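Local structure of 2-pyrone-4,6-dicarboxylic acid hydrolase, putative (Pseudomonas putida, 2FFI) at residues V21-A35 with F64-L76. The protein is a putative hydrolase of the amidohydrolase family that probably opens the lactone ring of 2-pyrone-4,6-dicarboxylate. Residues are numbered along the deposited sequence; the frame is centred on the assembly and turned at random.
Sequences VFSRGLNLASQRRYA and FLGTDNRYLLSAL
The segments that follow strands 15-16 and 56-57 of the TIM-barrel fold pack together here, chiefly through the aromatic residues Phe22, Phe64 and Tyr71. The rings of Phe22 and Phe64 form a T-shaped pair, with centroids 4.7 Å apart and planes at 87°; Phe64 directs its CZ edge onto one face of Phe22. At another point of its rim, Phe64 CE1 lies 3.8 Å from Asn27 OD1, the amide standing nearly perpendicular to the ring. Tyr71, its CG anti to the backbone N (chi1 -162°), swings out from helix 70-78 against the backbone of Val21 to Ser23. Ser23 N lies over one face of the Tyr71 ring, toward its rim, Val21 CG2 lies 3.7 Å from Tyr71 CE2, and Leu26 CD2 approaches Tyr71 CD1 at 3.6 Å. Replacing Tyr71 with an alanine is likely to open a gap between helix 70-78 and the Val21-Ser23 backbone and strip Leu26 CD2 of the ring it packs on. Arg32 rests its guanidinium face on Leu65 CD2 and makes a long salt bridge from NH1 to Asp68 OD2 (3.7 Å). Arg70 grips the same carboxylate side-on, while Ser30 OG accepts from Arg32 NH2 at 2.8 Å. The contact thus joins the segments after two neighbouring parallel strands of this TIM barrel.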
loop_
_atom_site.group_PDB
_atom_site.type_symbol
_atom_site.label_atom_id
_atom_site.label_comp_id
_atom_site.label_asym_id
_atom_site.label_seq_id
_atom_site.Cartn_x
_atom_site.Cartn_y
_atom_site.Cartn_z
ATOM N N VAL A 21 -6.972 -9.831 0.466
ATOM C CA VAL A 21 -7.501 -11.183 0.587
ATOM C C VAL A 21 -8.988 -11.045 0.899
ATOM O O VAL A 21 -9.400 -10.098 1.562
ATOM C CB VAL A 21 -6.777 -12.049 1.704
ATOM C CG1 VAL A 21 -5.309 -12.205 1.371
ATOM C CG2 VAL A 21 -6.968 -11.440 3.104
ATOM N N PHE A 22 -9.793 -11.970 0.385
ATOM C CA PHE A 22 -11.241 -11.962 0.617
ATOM C C PHE A 22 -11.819 -13.241 0.050
ATOM O O PHE A 22 -11.371 -13.699 -0.980
ATOM C CB PHE A 22 -11.891 -10.710 -0.014
ATOM C CG PHE A 22 -11.415 -10.403 -1.410
ATOM C CD1 PHE A 22 -11.986 -11.028 -2.513
ATOM C CD2 PHE A 22 -10.408 -9.467 -1.619
ATOM C CE1 PHE A 22 -11.569 -10.722 -3.800
ATOM C CE2 PHE A 22 -9.981 -9.155 -2.906
ATOM C CZ PHE A 22 -10.569 -9.787 -4.000
ATOM N N SER A 23 -12.799 -13.822 0.738
ATOM C CA SER A 23 -13.406 -15.075 0.301
ATOM C C SER A 23 -14.661 -14.892 -0.554
ATOM O O SER A 23 -15.538 -14.095 -0.226
ATOM C CB SER A 23 -13.738 -15.936 1.519
ATOM O OG SER A 23 -14.241 -17.198 1.125
ATOM N N ARG A 24 -14.732 -15.638 -1.655
ATOM C CA ARG A 24 -15.866 -15.583 -2.577
ATOM C C ARG A 24 -17.132 -16.072 -1.872
ATOM O O ARG A 24 -18.239 -15.593 -2.145
ATOM C CB ARG A 24 -15.559 -16.436 -3.822
ATOM C CG ARG A 24 -16.719 -16.662 -4.792
ATOM C CD ARG A 24 -16.246 -17.418 -6.040
ATOM N NE ARG A 24 -17.336 -18.047 -6.789
ATOM C CZ ARG A 24 -18.352 -17.397 -7.354
ATOM N NH1 ARG A 24 -18.435 -16.078 -7.261
ATOM N NH2 ARG A 24 -19.292 -18.070 -8.011
ATOM N N GLY A 25 -16.962 -17.028 -0.965
ATOM C CA GLY A 25 -18.098 -17.539 -0.218
ATOM C C GLY A 25 -18.618 -16.474 0.740
ATOM O O GLY A 25 -19.820 -16.411 1.019
ATOM N N LEU A 26 -17.705 -15.643 1.243
ATOM C CA LEU A 26 -18.052 -14.555 2.153
ATOM C C LEU A 26 -18.621 -13.373 1.367
ATOM O O LEU A 26 -19.503 -12.668 1.848
ATOM C CB LEU A 26 -16.815 -14.111 2.956
ATOM C CG LEU A 26 -16.870 -12.817 3.795
ATOM C CD1 LEU A 26 -18.077 -12.812 4.737
ATOM C CD2 LEU A 26 -15.577 -12.700 4.589
ATOM N N ASN A 27 -18.108 -13.167 0.159
ATOM C CA ASN A 27 -18.571 -12.084 -0.700
ATOM C C ASN A 27 -19.944 -12.451 -1.279
ATOM O O ASN A 27 -20.606 -11.611 -1.884
ATOM C CB ASN A 27 -17.569 -11.823 -1.844
ATOM C CG ASN A 27 -16.158 -11.482 -1.340
ATOM O OD1 ASN A 27 -15.986 -10.868 -0.279
ATOM N ND2 ASN A 27 -15.145 -11.858 -2.120
ATOM N N LEU A 28 -20.353 -13.708 -1.095
ATOM C CA LEU A 28 -21.646 -14.203 -1.575
ATOM C C LEU A 28 -22.596 -14.429 -0.398
ATOM O O LEU A 28 -23.812 -14.269 -0.528
ATOM C CB LEU A 28 -21.475 -15.516 -2.361
ATOM C CG LEU A 28 -21.038 -15.478 -3.833
ATOM C CD1 LEU A 28 -20.789 -16.886 -4.355
ATOM C CD2 LEU A 28 -22.126 -14.801 -4.650
ATOM N N ALA A 29 -22.042 -14.805 0.749
ATOM C CA ALA A 29 -22.848 -15.025 1.943
ATOM C C ALA A 29 -23.252 -13.689 2.573
ATOM O O ALA A 29 -24.365 -13.554 3.071
ATOM C CB ALA A 29 -22.077 -15.869 2.950
ATOM N N SER A 30 -22.353 -12.705 2.550
ATOM C CA SER A 30 -22.651 -11.389 3.121
ATOM C C SER A 30 -23.251 -10.447 2.063
ATOM O O SER A 30 -23.664 -9.324 2.374
ATOM C CB SER A 30 -21.387 -10.761 3.739
ATOM O OG SER A 30 -20.424 -10.384 2.768
ATOM N N GLN A 31 -23.308 -10.927 0.822
ATOM C CA GLN A 31 -23.863 -10.183 -0.307
ATOM C C GLN A 31 -23.231 -8.827 -0.621
ATOM O O GLN A 31 -23.570 -7.802 -0.022
ATOM C CB GLN A 31 -25.378 -10.026 -0.129
ATOM C CG GLN A 31 -26.186 -11.298 -0.405
ATOM C CD GLN A 31 -27.688 -11.103 -0.190
ATOM O OE1 GLN A 31 -28.278 -10.136 -0.688
ATOM N NE2 GLN A 31 -28.315 -12.029 0.546
ATOM N N ARG A 32 -22.301 -8.850 -1.573
ATOM C CA ARG A 32 -21.599 -7.659 -2.046
ATOM C C ARG A 32 -21.727 -7.702 -3.574
ATOM O O ARG A 32 -21.985 -8.768 -4.153
ATOM C CB ARG A 32 -20.116 -7.694 -1.654
ATOM C CG ARG A 32 -19.700 -6.713 -0.546
ATOM C CD ARG A 32 -19.931 -7.263 0.869
ATOM N NE ARG A 32 -19.324 -6.405 1.895
ATOM C CZ ARG A 32 -19.200 -6.725 3.184
ATOM N NH1 ARG A 32 -18.632 -5.875 4.025
ATOM N NH2 ARG A 32 -19.636 -7.894 3.635
ATOM N N ARG A 33 -21.533 -6.564 -4.236
ATOM C CA ARG A 33 -21.676 -6.558 -5.678
ATOM C C ARG A 33 -20.664 -5.752 -6.480
ATOM O O ARG A 33 -20.502 -6.007 -7.674
ATOM C CB ARG A 33 -23.104 -6.119 -6.033
ATOM C CG ARG A 33 -23.813 -7.064 -7.002
ATOM C CD ARG A 33 -25.311 -7.057 -6.756
ATOM N NE ARG A 33 -25.630 -7.418 -5.376
ATOM C CZ ARG A 33 -25.274 -8.566 -4.801
ATOM N NH1 ARG A 33 -25.611 -8.807 -3.535
ATOM N NH2 ARG A 33 -24.584 -9.476 -5.489
ATOM N N TYR A 34 -19.969 -4.807 -5.849
ATOM C CA TYR A 34 -18.996 -3.982 -6.575
ATOM C C TYR A 34 -17.947 -4.759 -7.376
ATOM O O TYR A 34 -18.150 -5.010 -8.563
ATOM C CB TYR A 34 -18.325 -2.979 -5.622
ATOM C CG TYR A 34 -19.005 -1.614 -5.618
ATOM C CD1 TYR A 34 -18.447 -0.519 -6.308
ATOM C CD2 TYR A 34 -20.231 -1.424 -4.962
ATOM C CE1 TYR A 34 -19.102 0.725 -6.345
ATOM C CE2 TYR A 34 -20.888 -0.187 -4.995
ATOM C CZ TYR A 34 -20.323 0.877 -5.683
ATOM O OH TYR A 34 -20.982 2.089 -5.711
ATOM N N ALA A 35 -16.828 -5.131 -6.758
ATOM C CA ALA A 35 -15.797 -5.886 -7.483
ATOM C C ALA A 35 -15.524 -7.272 -6.872
ATOM O O ALA A 35 -14.370 -7.694 -6.739
ATOM C CB ALA A 35 -14.495 -5.066 -7.551
ATOM N N PHE A 64 -13.833 -2.536 -1.569
ATOM C CA PHE A 64 -15.215 -3.026 -1.551
ATOM C C PHE A 64 -15.722 -3.593 -0.221
ATOM O O PHE A 64 -16.849 -4.050 -0.145
ATOM C CB PHE A 64 -15.409 -4.068 -2.659
ATOM C CG PHE A 64 -14.690 -5.362 -2.411
ATOM C CD1 PHE A 64 -15.272 -6.354 -1.634
ATOM C CD2 PHE A 64 -13.439 -5.593 -2.959
ATOM C CE1 PHE A 64 -14.623 -7.559 -1.406
ATOM C CE2 PHE A 64 -12.778 -6.800 -2.736
ATOM C CZ PHE A 64 -13.375 -7.783 -1.960
ATOM N N LEU A 65 -14.889 -3.563 0.813
ATOM C CA LEU A 65 -15.272 -4.087 2.113
ATOM C C LEU A 65 -15.476 -2.944 3.113
ATOM O O LEU A 65 -16.022 -3.139 4.203
ATOM C CB LEU A 65 -14.215 -5.089 2.627
ATOM C CG LEU A 65 -14.186 -6.454 1.925
ATOM C CD1 LEU A 65 -13.202 -7.436 2.601
ATOM C CD2 LEU A 65 -15.582 -7.043 1.966
ATOM N N GLY A 66 -15.036 -1.751 2.724
ATOM C CA GLY A 66 -15.179 -0.585 3.569
ATOM C C GLY A 66 -14.555 -0.755 4.933
ATOM O O GLY A 66 -13.420 -1.200 5.045
ATOM N N THR A 67 -15.307 -0.419 5.977
ATOM C CA THR A 67 -14.797 -0.511 7.340
ATOM C C THR A 67 -14.809 -1.905 7.958
ATOM O O THR A 67 -14.226 -2.119 9.018
ATOM C CB THR A 67 -15.548 0.441 8.256
ATOM O OG1 THR A 67 -15.452 1.761 7.716
ATOM C CG2 THR A 67 -14.922 0.452 9.628
ATOM N N ASP A 68 -15.465 -2.861 7.308
ATOM C CA ASP A 68 -15.490 -4.213 7.843
ATOM C C ASP A 68 -14.117 -4.853 7.627
ATOM O O ASP A 68 -13.812 -5.331 6.531
ATOM C CB ASP A 68 -16.571 -5.040 7.146
ATOM C CG ASP A 68 -16.785 -6.384 7.815
ATOM O OD1 ASP A 68 -16.306 -6.538 8.963
ATOM O OD2 ASP A 68 -17.437 -7.270 7.212
ATOM N N ASN A 69 -13.289 -4.844 8.667
ATOM C CA ASN A 69 -11.950 -5.424 8.591
ATOM C C ASN A 69 -11.891 -6.811 9.232
ATOM O O ASN A 69 -10.824 -7.253 9.646
ATOM C CB ASN A 69 -10.940 -4.537 9.316
ATOM C CG ASN A 69 -10.953 -3.101 8.838
ATOM O OD1 ASN A 69 -10.541 -2.794 7.717
ATOM N ND2 ASN A 69 -11.411 -2.204 9.706
ATOM N N ARG A 70 -13.034 -7.483 9.323
ATOM C CA ARG A 70 -13.115 -8.811 9.937
ATOM C C ARG A 70 -12.284 -9.908 9.251
ATOM O O ARG A 70 -11.653 -10.730 9.931
ATOM C CB ARG A 70 -14.573 -9.280 10.004
ATOM C CG ARG A 70 -15.453 -8.560 11.016
ATOM C CD ARG A 70 -16.888 -9.114 10.978
ATOM N NE ARG A 70 -17.519 -8.869 9.681
ATOM C CZ ARG A 70 -18.675 -9.402 9.291
ATOM N NH1 ARG A 70 -19.338 -10.219 10.102
ATOM N NH2 ARG A 70 -19.168 -9.120 8.087
ATOM N N TYR A 71 -12.287 -9.941 7.918
ATOM C CA TYR A 71 -11.532 -10.962 7.219
ATOM C C TYR A 71 -10.042 -10.688 7.381
ATOM O O TYR A 71 -9.265 -11.593 7.678
ATOM C CB TYR A 71 -11.916 -10.995 5.737
ATOM C CG TYR A 71 -11.506 -12.277 5.044
ATOM C CD1 TYR A 71 -12.167 -13.474 5.301
ATOM C CD2 TYR A 71 -10.436 -12.298 4.160
ATOM C CE1 TYR A 71 -11.764 -14.656 4.698
ATOM C CE2 TYR A 71 -10.018 -13.477 3.551
ATOM C CZ TYR A 71 -10.681 -14.645 3.819
ATOM O OH TYR A 71 -10.260 -15.812 3.229
ATOM N N LEU A 72 -9.641 -9.437 7.194
ATOM C CA LEU A 72 -8.241 -9.074 7.342
ATOM C C LEU A 72 -7.784 -9.428 8.761
ATOM O O LEU A 72 -6.749 -10.085 8.945
ATOM C CB LEU A 72 -8.063 -7.584 7.083
ATOM C CG LEU A 72 -6.669 -6.974 7.250
ATOM C CD1 LEU A 72 -6.576 -5.659 6.488
ATOM C CD2 LEU A 72 -6.399 -6.748 8.730
ATOM N N LEU A 73 -8.559 -9.013 9.765
ATOM C CA LEU A 73 -8.220 -9.311 11.152
ATOM C C LEU A 73 -8.124 -10.812 11.435
ATOM O O LEU A 73 -7.232 -11.248 12.162
ATOM C CB LEU A 73 -9.244 -8.663 12.089
ATOM C CG LEU A 73 -8.877 -7.294 12.667
ATOM C CD1 LEU A 73 -8.347 -6.364 11.604
ATOM C CD2 LEU A 73 -10.098 -6.723 13.329
ATOM N N SER A 74 -9.043 -11.587 10.854
ATOM C CA SER A 74 -9.107 -13.043 11.013
ATOM C C SER A 74 -7.907 -13.744 10.339
ATOM O O SER A 74 -7.445 -14.805 10.782
ATOM C CB SER A 74 -10.410 -13.550 10.393
ATOM O OG SER A 74 -10.772 -14.831 10.887
ATOM N N ALA A 75 -7.391 -13.141 9.273
ATOM C CA ALA A 75 -6.264 -13.723 8.557
ATOM C C ALA A 75 -4.941 -13.373 9.234
ATOM O O ALA A 75 -3.948 -14.083 9.071
ATOM C CB ALA A 75 -6.261 -13.233 7.097
ATOM N N LEU A 76 -4.928 -12.264 9.970
ATOM C CA LEU A 76 -3.726 -11.835 10.670
ATOM C C LEU A 76 -3.425 -12.819 11.801
ATOM O O LEU A 76 -2.277 -13.225 12.002
ATOM C CB LEU A 76 -3.921 -10.426 11.235
ATOM C CG LEU A 76 -3.049 -9.302 10.668
ATOM C CD1 LEU A 76 -2.791 -9.541 9.208
ATOM C CD2 LEU A 76 -3.737 -7.966 10.887
#